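Local coordinates for Alr3699 protein (Nostoc sp., PDB 4XSO) that has the two-domain GT-B fold of glycosyltransferases and combines family 4 and group 1 sequence families, with its specific function not established, at residues M7-D13 with R35-F41; I194-R198 with Q278-D284; T236-D242 with R266-F272. The contacts are given in a common frame with arbitrary orientation. Numbering follows the deposited sequence.

Interaction 1 (M7-D13 with R35-F41); sequences MKILFLD and RALVGLF
Two neighbouring parallel strands, 9-13 and 36-40, form the first beta-alpha-beta unit of the N-terminal Rossmann-like domain of a GT-B fold. Helix 20-29 makes the crossover. The strand axes approach to 4.6 Å and cross at -22°. Ile9 pairs with Ala36, Phe11 with Val38 and Asp13 with Leu40. The odd residues of 9-13 give and take the hydrogen bonds: Ile9 N to Arg35 O (2.9 Å), Leu37 N to Ile9 O (3.1 Å), Phe11 N to Leu37 O (2.9 Å), Gly39 N to Phe11 O (2.8 Å), Asp13 N to Gly39 O (2.9 Å) and Phe41 N to Asp13 O (3.2 Å). On one face, Phe11 is m. Its ring edge meets Ala36, CE2 to CB at 3.7 Å, and its CB lies 3.9 Å from Val38 CG2. Leu25, Ile28 and Ala29 of helix 20-29 pack on Phe11. Asp13 is t on this face, and its carboxylate bonds Ser15 N and Asn103. On the other face, Leu10 (t, p) puts CD1 4.1 Å from Leu37 CB. Leu12 (m, t) leans over Gly39, where a CB would clash with Leu12 CD2. Leu12 CD2 is also 4.3 Å from Phe41 CE1. At the strand entrance Arg35 starts p and then extends. Its guanidinium edge turns to the backbone, with NH1 2.8 Å from Met7 O.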
loop_
_atom_site.group_PDB
_atom_site.type_symbol
_atom_site.label_atom_id
_atom_site.label_comp_id
_atom_site.label_asym_id
_atom_site.label_seq_id
_atom_site.Cartn_x
_atom_site.Cartn_y
_atom_site.Cartn_z
ATOM N N MET A 7 24.631 6.433 6.264
ATOM C CA MET A 7 23.357 5.670 6.313
ATOM C C MET A 7 22.383 6.377 7.267
ATOM O O MET A 7 22.579 6.352 8.494
ATOM C CB MET A 7 23.580 4.229 6.798
ATOM C CG MET A 7 22.288 3.440 6.995
ATOM S SD MET A 7 22.440 1.646 7.271
ATOM C CE MET A 7 24.001 1.227 6.465
ATOM N N LYS A 8 21.339 6.975 6.698
ATOM C CA LYS A 8 20.171 7.452 7.463
ATOM C C LYS A 8 19.105 6.382 7.554
ATOM O O LYS A 8 18.733 5.751 6.518
ATOM C CB LYS A 8 19.570 8.700 6.836
ATOM C CG LYS A 8 20.565 9.850 6.731
ATOM C CD LYS A 8 19.960 11.065 6.009
ATOM C CE LYS A 8 19.118 11.930 6.947
ATOM N NZ LYS A 8 18.080 12.778 6.268
ATOM N N ILE A 9 18.610 6.163 8.777
ATOM C CA ILE A 9 17.600 5.141 9.000
ATOM C C ILE A 9 16.260 5.711 9.326
ATOM O O ILE A 9 16.173 6.586 10.210
ATOM C CB ILE A 9 18.000 4.167 10.127
ATOM C CG1 ILE A 9 19.372 3.586 9.876
ATOM C CG2 ILE A 9 16.911 3.080 10.330
ATOM C CD1 ILE A 9 19.764 2.485 10.888
ATOM N N LEU A 10 15.223 5.199 8.643
ATOM C CA LEU A 10 13.916 5.456 9.010
ATOM C C LEU A 10 13.369 4.196 9.733
ATOM O O LEU A 10 13.121 3.160 9.110
ATOM C CB LEU A 10 13.049 5.926 7.766
ATOM C CG LEU A 10 11.532 5.941 8.097
ATOM C CD1 LEU A 10 11.200 7.037 9.076
ATOM C CD2 LEU A 10 10.618 6.090 6.880
ATOM N N PHE A 11 13.190 4.318 11.029
ATOM C CA PHE A 11 12.680 3.262 11.905
ATOM C C PHE A 11 11.209 3.495 11.897
ATOM O O PHE A 11 10.777 4.665 11.926
ATOM C CB PHE A 11 13.193 3.362 13.354
ATOM C CG PHE A 11 14.671 3.104 13.531
ATOM C CD1 PHE A 11 15.164 1.799 13.641
ATOM C CD2 PHE A 11 15.575 4.166 13.611
ATOM C CE1 PHE A 11 16.503 1.554 13.806
ATOM C CE2 PHE A 11 16.910 3.904 13.915
ATOM C CZ PHE A 11 17.391 2.623 13.954
ATOM N N LEU A 12 10.457 2.398 11.858
ATOM C CA LEU A 12 9.027 2.449 11.911
ATOM C C LEU A 12 8.467 1.536 12.962
ATOM O O LEU A 12 8.887 0.378 13.138
ATOM C CB LEU A 12 8.430 2.012 10.548
ATOM C CG LEU A 12 8.640 2.892 9.354
ATOM C CD1 LEU A 12 8.055 2.194 8.101
ATOM C CD2 LEU A 12 7.947 4.229 9.618
ATOM N N ASP A 13 7.471 2.024 13.682
ATOM C CA ASP A 13 6.928 1.226 14.764
ATOM C C ASP A 13 5.450 1.583 14.987
ATOM O O ASP A 13 5.096 2.740 15.085
ATOM C CB ASP A 13 7.780 1.393 16.020
ATOM C CG ASP A 13 7.393 0.427 17.147
ATOM O OD1 ASP A 13 6.205 0.440 17.587
ATOM O OD2 ASP A 13 8.290 -0.301 17.672
ATOM N N ARG A 35 21.139 10.593 12.675
ATOM C CA ARG A 35 20.854 10.263 11.289
ATOM C C ARG A 35 19.683 9.259 11.207
ATOM O O ARG A 35 19.672 8.313 10.379
ATOM C CB ARG A 35 22.133 9.719 10.607
ATOM C CG ARG A 35 22.718 8.442 11.236
ATOM C CD ARG A 35 24.139 8.204 10.732
ATOM N NE ARG A 35 24.945 7.186 11.413
ATOM C CZ ARG A 35 25.229 5.953 11.003
ATOM N NH1 ARG A 35 24.762 5.413 9.897
ATOM N NH2 ARG A 35 25.971 5.216 11.749
ATOM N N ALA A 36 18.724 9.431 12.082
ATOM C CA ALA A 36 17.542 8.589 12.067
ATOM C C ALA A 36 16.304 9.333 12.437
ATOM O O ALA A 36 16.405 10.432 12.931
ATOM C CB ALA A 36 17.760 7.397 12.968
ATOM N N LEU A 37 15.142 8.734 12.123
ATOM C CA LEU A 37 13.826 9.185 12.455
ATOM C C LEU A 37 13.034 7.951 12.865
ATOM O O LEU A 37 13.065 6.949 12.157
ATOM C CB LEU A 37 13.166 9.844 11.241
ATOM C CG LEU A 37 11.760 10.423 11.457
ATOM C CD1 LEU A 37 11.696 11.377 12.627
ATOM C CD2 LEU A 37 11.299 11.149 10.170
ATOM N N VAL A 38 12.348 7.990 14.000
ATOM C CA VAL A 38 11.342 6.975 14.317
ATOM C C VAL A 38 9.908 7.459 13.948
ATOM O O VAL A 38 9.381 8.425 14.483
ATOM C CB VAL A 38 11.359 6.546 15.802
ATOM C CG1 VAL A 38 10.313 5.438 16.021
ATOM C CG2 VAL A 38 12.708 6.027 16.207
ATOM N N GLY A 39 9.319 6.796 12.985
ATOM C CA GLY A 39 7.953 7.046 12.568
ATOM C C GLY A 39 7.043 6.113 13.376
ATOM O O GLY A 39 7.193 4.865 13.366
ATOM N N LEU A 40 6.157 6.710 14.146
ATOM C CA LEU A 40 5.142 5.960 14.835
ATOM C C LEU A 40 3.775 6.057 14.121
ATOM O O LEU A 40 3.466 7.048 13.499
ATOM C CB LEU A 40 4.980 6.497 16.255
ATOM C CG LEU A 40 6.197 6.468 17.179
ATOM C CD1 LEU A 40 5.816 7.076 18.534
ATOM C CD2 LEU A 40 6.713 5.051 17.330
ATOM N N PHE A 41 2.959 5.038 14.274
ATOM C CA PHE A 41 1.604 5.103 13.727
ATOM C C PHE A 41 0.554 5.587 14.742
ATOM O O PHE A 41 -0.574 5.803 14.385
ATOM C CB PHE A 41 1.202 3.741 13.139
ATOM C CG PHE A 41 2.054 3.279 11.973
ATOM C CD1 PHE A 41 2.960 4.119 11.333
ATOM C CD2 PHE A 41 1.891 1.986 11.477
ATOM C CE1 PHE A 41 3.711 3.664 10.256
ATOM C CE2 PHE A 41 2.637 1.536 10.418
ATOM C CZ PHE A 41 3.548 2.365 9.808
#

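Interaction 2 (I194-R198 with Q278-D284); sequences ISKLR and QLMAACD
Helix segments 194-198 and 278-282 cross almost at right angles, at -86°, with their axes 9.0 Å apart. This is helix-helix packing beside the parallel sheet of the C-terminal Rossmann-like domain of the GT-B fold. The closest CA pair is Ile194 and Ala282, at 5.1 Å. Gln278 comes first: its O lies 3.5 Å from Leu197 CD2. Leu197 is t, p and points toward the second helix. Leu279 (m, t) meets the same methyl, CD2 to CD2 at 4.0 Å. Ala281 CB packs on Ile194 CG1 at 3.7 Å. Ala282, like Ala281, is small, and its CB touches Leu197 CD2 at 4.0 Å and Arg198 CG at 3.7 Å. The Ala282 carbonyl O accepts a hydrogen bond from Arg198 NH1 at 3.0 Å. Asp284 (m) then forms a salt bridge, OD2 to Arg198 NH1 at 2.8 Å. Arg198 bends at chi3 (p) to reach both. Asp284 OD2 also takes Val208 N. Leu279 rests on Phe212 and Val240, and Arg198 touches Val208, so both helices pack against the sheet.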
loop_
_atom_site.group_PDB
_atom_site.type_symbol
_atom_site.label_atom_id
_atom_site.label_comp_id
_atom_site.label_asym_id
_atom_site.label_seq_id
_atom_site.Cartn_x
_atom_site.Cartn_y
_atom_site.Cartn_z
ATOM N N ILE A 194 21.255 -2.446 49.009
ATOM C CA ILE A 194 20.441 -3.635 49.126
ATOM C C ILE A 194 19.872 -3.703 50.541
ATOM O O ILE A 194 18.677 -3.715 50.716
ATOM C CB ILE A 194 21.212 -4.933 48.795
ATOM C CG1 ILE A 194 21.555 -4.994 47.300
ATOM C CG2 ILE A 194 20.404 -6.184 49.173
ATOM C CD1 ILE A 194 22.552 -6.099 46.940
ATOM N N SER A 195 20.747 -3.662 51.536
ATOM C CA SER A 195 20.329 -3.791 52.948
ATOM C C SER A 195 19.344 -2.715 53.330
ATOM O O SER A 195 18.339 -2.999 53.970
ATOM C CB SER A 195 21.546 -3.790 53.883
ATOM O OG SER A 195 21.087 -3.929 55.229
ATOM N N LYS A 196 19.569 -1.480 52.887
ATOM C CA LYS A 196 18.617 -0.431 53.207
ATOM C C LYS A 196 17.257 -0.627 52.602
ATOM O O LYS A 196 16.191 -0.341 53.217
ATOM C CB LYS A 196 19.175 0.948 52.789
ATOM C CG LYS A 196 20.198 1.482 53.804
ATOM C CD LYS A 196 19.769 1.215 55.277
ATOM C CE LYS A 196 20.370 2.163 56.316
ATOM N NZ LYS A 196 19.581 3.428 56.474
ATOM N N LEU A 197 17.282 -0.998 51.344
ATOM C CA LEU A 197 16.053 -1.202 50.632
ATOM C C LEU A 197 15.227 -2.351 51.257
ATOM O O LEU A 197 14.004 -2.194 51.417
ATOM C CB LEU A 197 16.337 -1.423 49.123
ATOM C CG LEU A 197 15.119 -1.620 48.220
ATOM C CD1 LEU A 197 14.145 -0.454 48.278
ATOM C CD2 LEU A 197 15.576 -1.805 46.786
ATOM N N ARG A 198 15.875 -3.487 51.557
ATOM C CA ARG A 198 15.164 -4.567 52.241
ATOM C C ARG A 198 14.545 -4.059 53.615
ATOM O O ARG A 198 13.442 -4.408 53.979
ATOM C CB ARG A 198 16.085 -5.757 52.422
ATOM C CG ARG A 198 16.386 -6.482 51.127
ATOM C CD ARG A 198 17.546 -7.439 51.286
ATOM N NE ARG A 198 17.300 -8.457 52.295
ATOM C CZ ARG A 198 16.670 -9.602 52.112
ATOM N NH1 ARG A 198 16.190 -9.941 50.921
ATOM N NH2 ARG A 198 16.554 -10.436 53.121
ATOM N N GLN A 278 17.554 -2.225 41.332
ATOM C CA GLN A 278 17.745 -2.178 42.762
ATOM C C GLN A 278 16.806 -3.140 43.525
ATOM O O GLN A 278 17.218 -3.839 44.452
ATOM C CB GLN A 278 17.495 -0.743 43.266
ATOM C CG GLN A 278 18.541 0.298 42.814
ATOM C CD GLN A 278 18.532 0.536 41.320
ATOM O OE1 GLN A 278 17.454 0.568 40.656
ATOM N NE2 GLN A 278 19.729 0.757 40.759
ATOM N N LEU A 279 15.528 -3.095 43.160
ATOM C CA LEU A 279 14.557 -4.054 43.683
ATOM C C LEU A 279 14.995 -5.460 43.456
ATOM O O LEU A 279 14.935 -6.238 44.366
ATOM C CB LEU A 279 13.184 -3.811 43.060
ATOM C CG LEU A 279 12.552 -2.565 43.654
ATOM C CD1 LEU A 279 11.396 -2.127 42.757
ATOM C CD2 LEU A 279 12.052 -2.769 45.087
ATOM N N MET A 280 15.436 -5.780 42.227
ATOM C CA MET A 280 15.957 -7.137 41.901
ATOM C C MET A 280 17.107 -7.545 42.859
ATOM O O MET A 280 17.173 -8.633 43.434
ATOM C CB MET A 280 16.425 -7.152 40.455
ATOM C CG MET A 280 15.324 -7.120 39.369
ATOM S SD MET A 280 15.931 -7.400 37.692
ATOM C CE MET A 280 14.286 -7.562 36.958
ATOM N N ALA A 281 18.038 -6.623 43.032
ATOM C CA ALA A 281 19.147 -6.829 43.919
ATOM C C ALA A 281 18.679 -7.136 45.317
ATOM O O ALA A 281 19.291 -7.958 46.002
ATOM C CB ALA A 281 20.082 -5.622 43.934
ATOM N N ALA A 282 17.587 -6.527 45.750
ATOM C CA ALA A 282 17.110 -6.825 47.062
ATOM C C ALA A 282 16.341 -8.136 47.201
ATOM O O ALA A 282 16.045 -8.517 48.287
ATOM C CB ALA A 282 16.299 -5.693 47.564
ATOM N N CYS A 283 16.020 -8.808 46.108
ATOM C CA CYS A 283 15.366 -10.132 46.171
ATOM C C CYS A 283 16.429 -11.171 46.482
ATOM O O CYS A 283 17.650 -10.890 46.413
ATOM C CB CYS A 283 14.727 -10.429 44.836
ATOM S SG CYS A 283 13.324 -9.335 44.575
ATOM N N ASP A 284 15.971 -12.352 46.861
ATOM C CA ASP A 284 16.824 -13.510 47.017
ATOM C C ASP A 284 16.629 -14.410 45.813
ATOM O O ASP A 284 17.488 -15.163 45.500
ATOM C CB ASP A 284 16.489 -14.196 48.340
ATOM C CG ASP A 284 16.733 -13.265 49.550
ATOM O OD1 ASP A 284 17.943 -13.118 49.821
ATOM O OD2 ASP A 284 15.778 -12.636 50.163
#

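Interaction 3 (T236-D242 with R266-F272); sequences TAILVGD and RVKFLGF
This is a parallel strand pair at the edge of the C-terminal Rossmann-like sheet. It closes the beta-alpha-beta unit of strand 235-240, helix 248-260 and strand 267-271. The axes are 4.7 Å apart and cross at -19°. Ala237 pairs with Val267, Ile238 with Lys268 and Leu239 with Phe269. Four ladder bonds measure 2.8 Å: Ala237 N to Arg266 O, Lys268 N to Ala237 O, Leu239 N to Lys268 O and Leu270 N to Leu239 O. Then the register slips. Leu270 has psi -8° and Gly271 has positive phi, and Gly241 N bonds Gly271 O at 2.9 Å. A water fills the gap, donating to Leu239 O (2.8 Å) and Gly241 O (2.6 Å) and accepting from Gly271 N (2.7 Å). Leu239 (m, t) sets CD1 over the Phe269 ring, 4.0 Å from its centroid, as a CH-pi contact. Leu270 CD1 meets Val240 CG2 at 3.9 Å. Strand 207-212 pairs with 235-240 on its other side. Helix 221-228 packs on Ala237, Leu239 and Val267, and helix 276-282 on Val240 and Leu270.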
loop_
_atom_site.group_PDB
_atom_site.type_symbol
_atom_site.label_atom_id
_atom_site.label_comp_id
_atom_site.label_asym_id
_atom_site.label_seq_id
_atom_site.Cartn_x
_atom_site.Cartn_y
_atom_site.Cartn_z
ATOM N N THR A 236 8.572 -14.624 51.348
ATOM C CA THR A 236 7.596 -13.606 50.893
ATOM C C THR A 236 7.819 -13.188 49.443
ATOM O O THR A 236 8.949 -13.248 48.905
ATOM C CB THR A 236 7.676 -12.298 51.692
ATOM O OG1 THR A 236 8.939 -11.714 51.461
ATOM C CG2 THR A 236 7.542 -12.520 53.108
ATOM N N ALA A 237 6.725 -12.790 48.804
ATOM C CA ALA A 237 6.757 -12.378 47.419
ATOM C C ALA A 237 6.561 -10.848 47.312
ATOM O O ALA A 237 5.790 -10.270 48.052
ATOM C CB ALA A 237 5.716 -13.154 46.646
ATOM N N ILE A 238 7.352 -10.180 46.462
ATOM C CA ILE A 238 7.079 -8.816 46.093
ATOM C C ILE A 238 6.671 -8.841 44.672
ATOM O O ILE A 238 7.355 -9.447 43.811
ATOM C CB ILE A 238 8.267 -7.820 46.350
ATOM C CG1 ILE A 238 9.496 -8.205 45.546
ATOM C CG2 ILE A 238 8.654 -7.772 47.823
ATOM C CD1 ILE A 238 10.543 -7.094 45.515
ATOM N N LEU A 239 5.522 -8.224 44.407
ATOM C CA LEU A 239 4.977 -8.061 43.050
ATOM C C LEU A 239 5.174 -6.606 42.654
ATOM O O LEU A 239 4.627 -5.674 43.286
ATOM C CB LEU A 239 3.494 -8.426 42.963
ATOM C CG LEU A 239 3.158 -9.799 43.576
ATOM C CD1 LEU A 239 1.715 -10.130 43.247
ATOM C CD2 LEU A 239 3.990 -10.892 43.048
ATOM N N VAL A 240 5.950 -6.429 41.587
ATOM C CA VAL A 240 6.306 -5.134 41.139
ATOM C C VAL A 240 5.754 -4.991 39.766
ATOM O O VAL A 240 6.048 -5.764 38.855
ATOM C CB VAL A 240 7.838 -4.961 41.147
ATOM C CG1 VAL A 240 8.212 -3.552 40.821
ATOM C CG2 VAL A 240 8.387 -5.326 42.528
ATOM N N GLY A 241 4.901 -4.002 39.649
ATOM C CA GLY A 241 4.276 -3.617 38.421
ATOM C C GLY A 241 2.853 -3.135 38.730
ATOM O O GLY A 241 2.303 -3.241 39.867
ATOM N N ASP A 242 2.245 -2.605 37.705
ATOM C CA ASP A 242 0.969 -1.994 37.861
ATOM C C ASP A 242 -0.050 -2.818 37.109
ATOM O O ASP A 242 0.279 -3.720 36.359
ATOM C CB ASP A 242 0.993 -0.490 37.474
ATOM C CG ASP A 242 1.499 -0.249 36.085
ATOM O OD1 ASP A 242 2.174 -1.125 35.531
ATOM O OD2 ASP A 242 1.238 0.833 35.543
ATOM N N ARG A 266 2.450 -12.103 53.353
ATOM C CA ARG A 266 3.642 -12.690 52.729
ATOM C C ARG A 266 3.724 -12.306 51.244
ATOM O O ARG A 266 4.495 -12.905 50.515
ATOM C CB ARG A 266 3.543 -14.214 52.855
ATOM C CG ARG A 266 3.735 -14.668 54.301
ATOM C CD ARG A 266 3.652 -16.153 54.414
ATOM N NE ARG A 266 4.694 -16.805 53.652
ATOM C CZ ARG A 266 4.602 -18.045 53.218
ATOM N NH1 ARG A 266 3.522 -18.803 53.488
ATOM N NH2 ARG A 266 5.577 -18.537 52.528
ATOM N N VAL A 267 2.844 -11.413 50.787
ATOM C CA VAL A 267 2.818 -10.902 49.416
ATOM C C VAL A 267 2.718 -9.380 49.538
ATOM O O VAL A 267 1.877 -8.901 50.298
ATOM C CB VAL A 267 1.637 -11.466 48.593
ATOM C CG1 VAL A 267 1.693 -11.030 47.129
ATOM C CG2 VAL A 267 1.600 -12.974 48.630
ATOM N N LYS A 268 3.659 -8.627 48.931
ATOM C CA LYS A 268 3.610 -7.149 48.915
ATOM C C LYS A 268 3.466 -6.679 47.484
ATOM O O LYS A 268 4.325 -6.971 46.641
ATOM C CB LYS A 268 4.839 -6.516 49.607
ATOM C CG LYS A 268 4.862 -6.706 51.118
ATOM C CD LYS A 268 6.131 -6.175 51.815
ATOM C CE LYS A 268 6.226 -4.646 51.831
ATOM N NZ LYS A 268 5.745 -3.995 53.104
ATOM N N PHE A 269 2.374 -5.980 47.172
ATOM C CA PHE A 269 2.251 -5.297 45.897
ATOM C C PHE A 269 2.973 -3.937 46.011
ATOM O O PHE A 269 2.563 -3.090 46.821
ATOM C CB PHE A 269 0.812 -5.040 45.538
ATOM C CG PHE A 269 0.009 -6.275 45.183
ATOM C CD1 PHE A 269 -0.617 -7.027 46.156
ATOM C CD2 PHE A 269 -0.198 -6.618 43.860
ATOM C CE1 PHE A 269 -1.417 -8.126 45.811
ATOM C CE2 PHE A 269 -0.959 -7.704 43.505
ATOM C CZ PHE A 269 -1.591 -8.474 44.495
ATOM N N LEU A 270 4.041 -3.704 45.225
ATOM C CA LEU A 270 4.763 -2.390 45.311
ATOM C C LEU A 270 4.314 -1.387 44.298
ATOM O O LEU A 270 4.761 -0.204 44.285
ATOM C CB LEU A 270 6.286 -2.563 45.186
ATOM C CG LEU A 270 6.927 -3.527 46.113
ATOM C CD1 LEU A 270 8.438 -3.481 45.957
ATOM C CD2 LEU A 270 6.503 -3.179 47.524
ATOM N N GLY A 271 3.498 -1.829 43.384
ATOM C CA GLY A 271 3.076 -0.977 42.316
ATOM C C GLY A 271 4.155 -0.758 41.238
ATOM O O GLY A 271 5.118 -1.488 41.161
ATOM N N PHE A 272 3.978 0.240 40.386
ATOM C CA PHE A 272 4.978 0.486 39.321
ATOM C C PHE A 272 6.233 1.110 39.915
ATOM O O PHE A 272 6.162 2.102 40.610
ATOM C CB PHE A 272 4.404 1.367 38.220
ATOM C CG PHE A 272 5.376 1.652 37.106
ATOM C CD1 PHE A 272 6.382 2.616 37.261
ATOM C CD2 PHE A 272 5.287 0.984 35.896
ATOM C CE1 PHE A 272 7.283 2.875 36.233
ATOM C CE2 PHE A 272 6.187 1.252 34.861
ATOM C CZ PHE A 272 7.172 2.197 35.041
HETATM O O HOH W 1 2.449 -4.136 42.347
#

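Overall arrangement
Interaction 1 comes first from the N terminus. It closes a short loop around helix 20-29 in the N-terminal sheet and is complete before the other two begin. Interaction 2 opens next, at helix 191-201, and closes only at 278-284. Interaction 3 is nested inside that loop; its crossover runs through helix 248-260. Strand 267-271 leads into helix 276-282, and the two contacts touch: Cys283 SG is 3.7 Å from Ile238 CD1, and Leu279 CD2 is 3.8 Å from Leu270 CD1. Both belong to the C-terminal domain. Interaction 1 lies on the opposite side of the chain's centre, about 38 Å and 37 Å, centre to centre, from interactions 2 and 3.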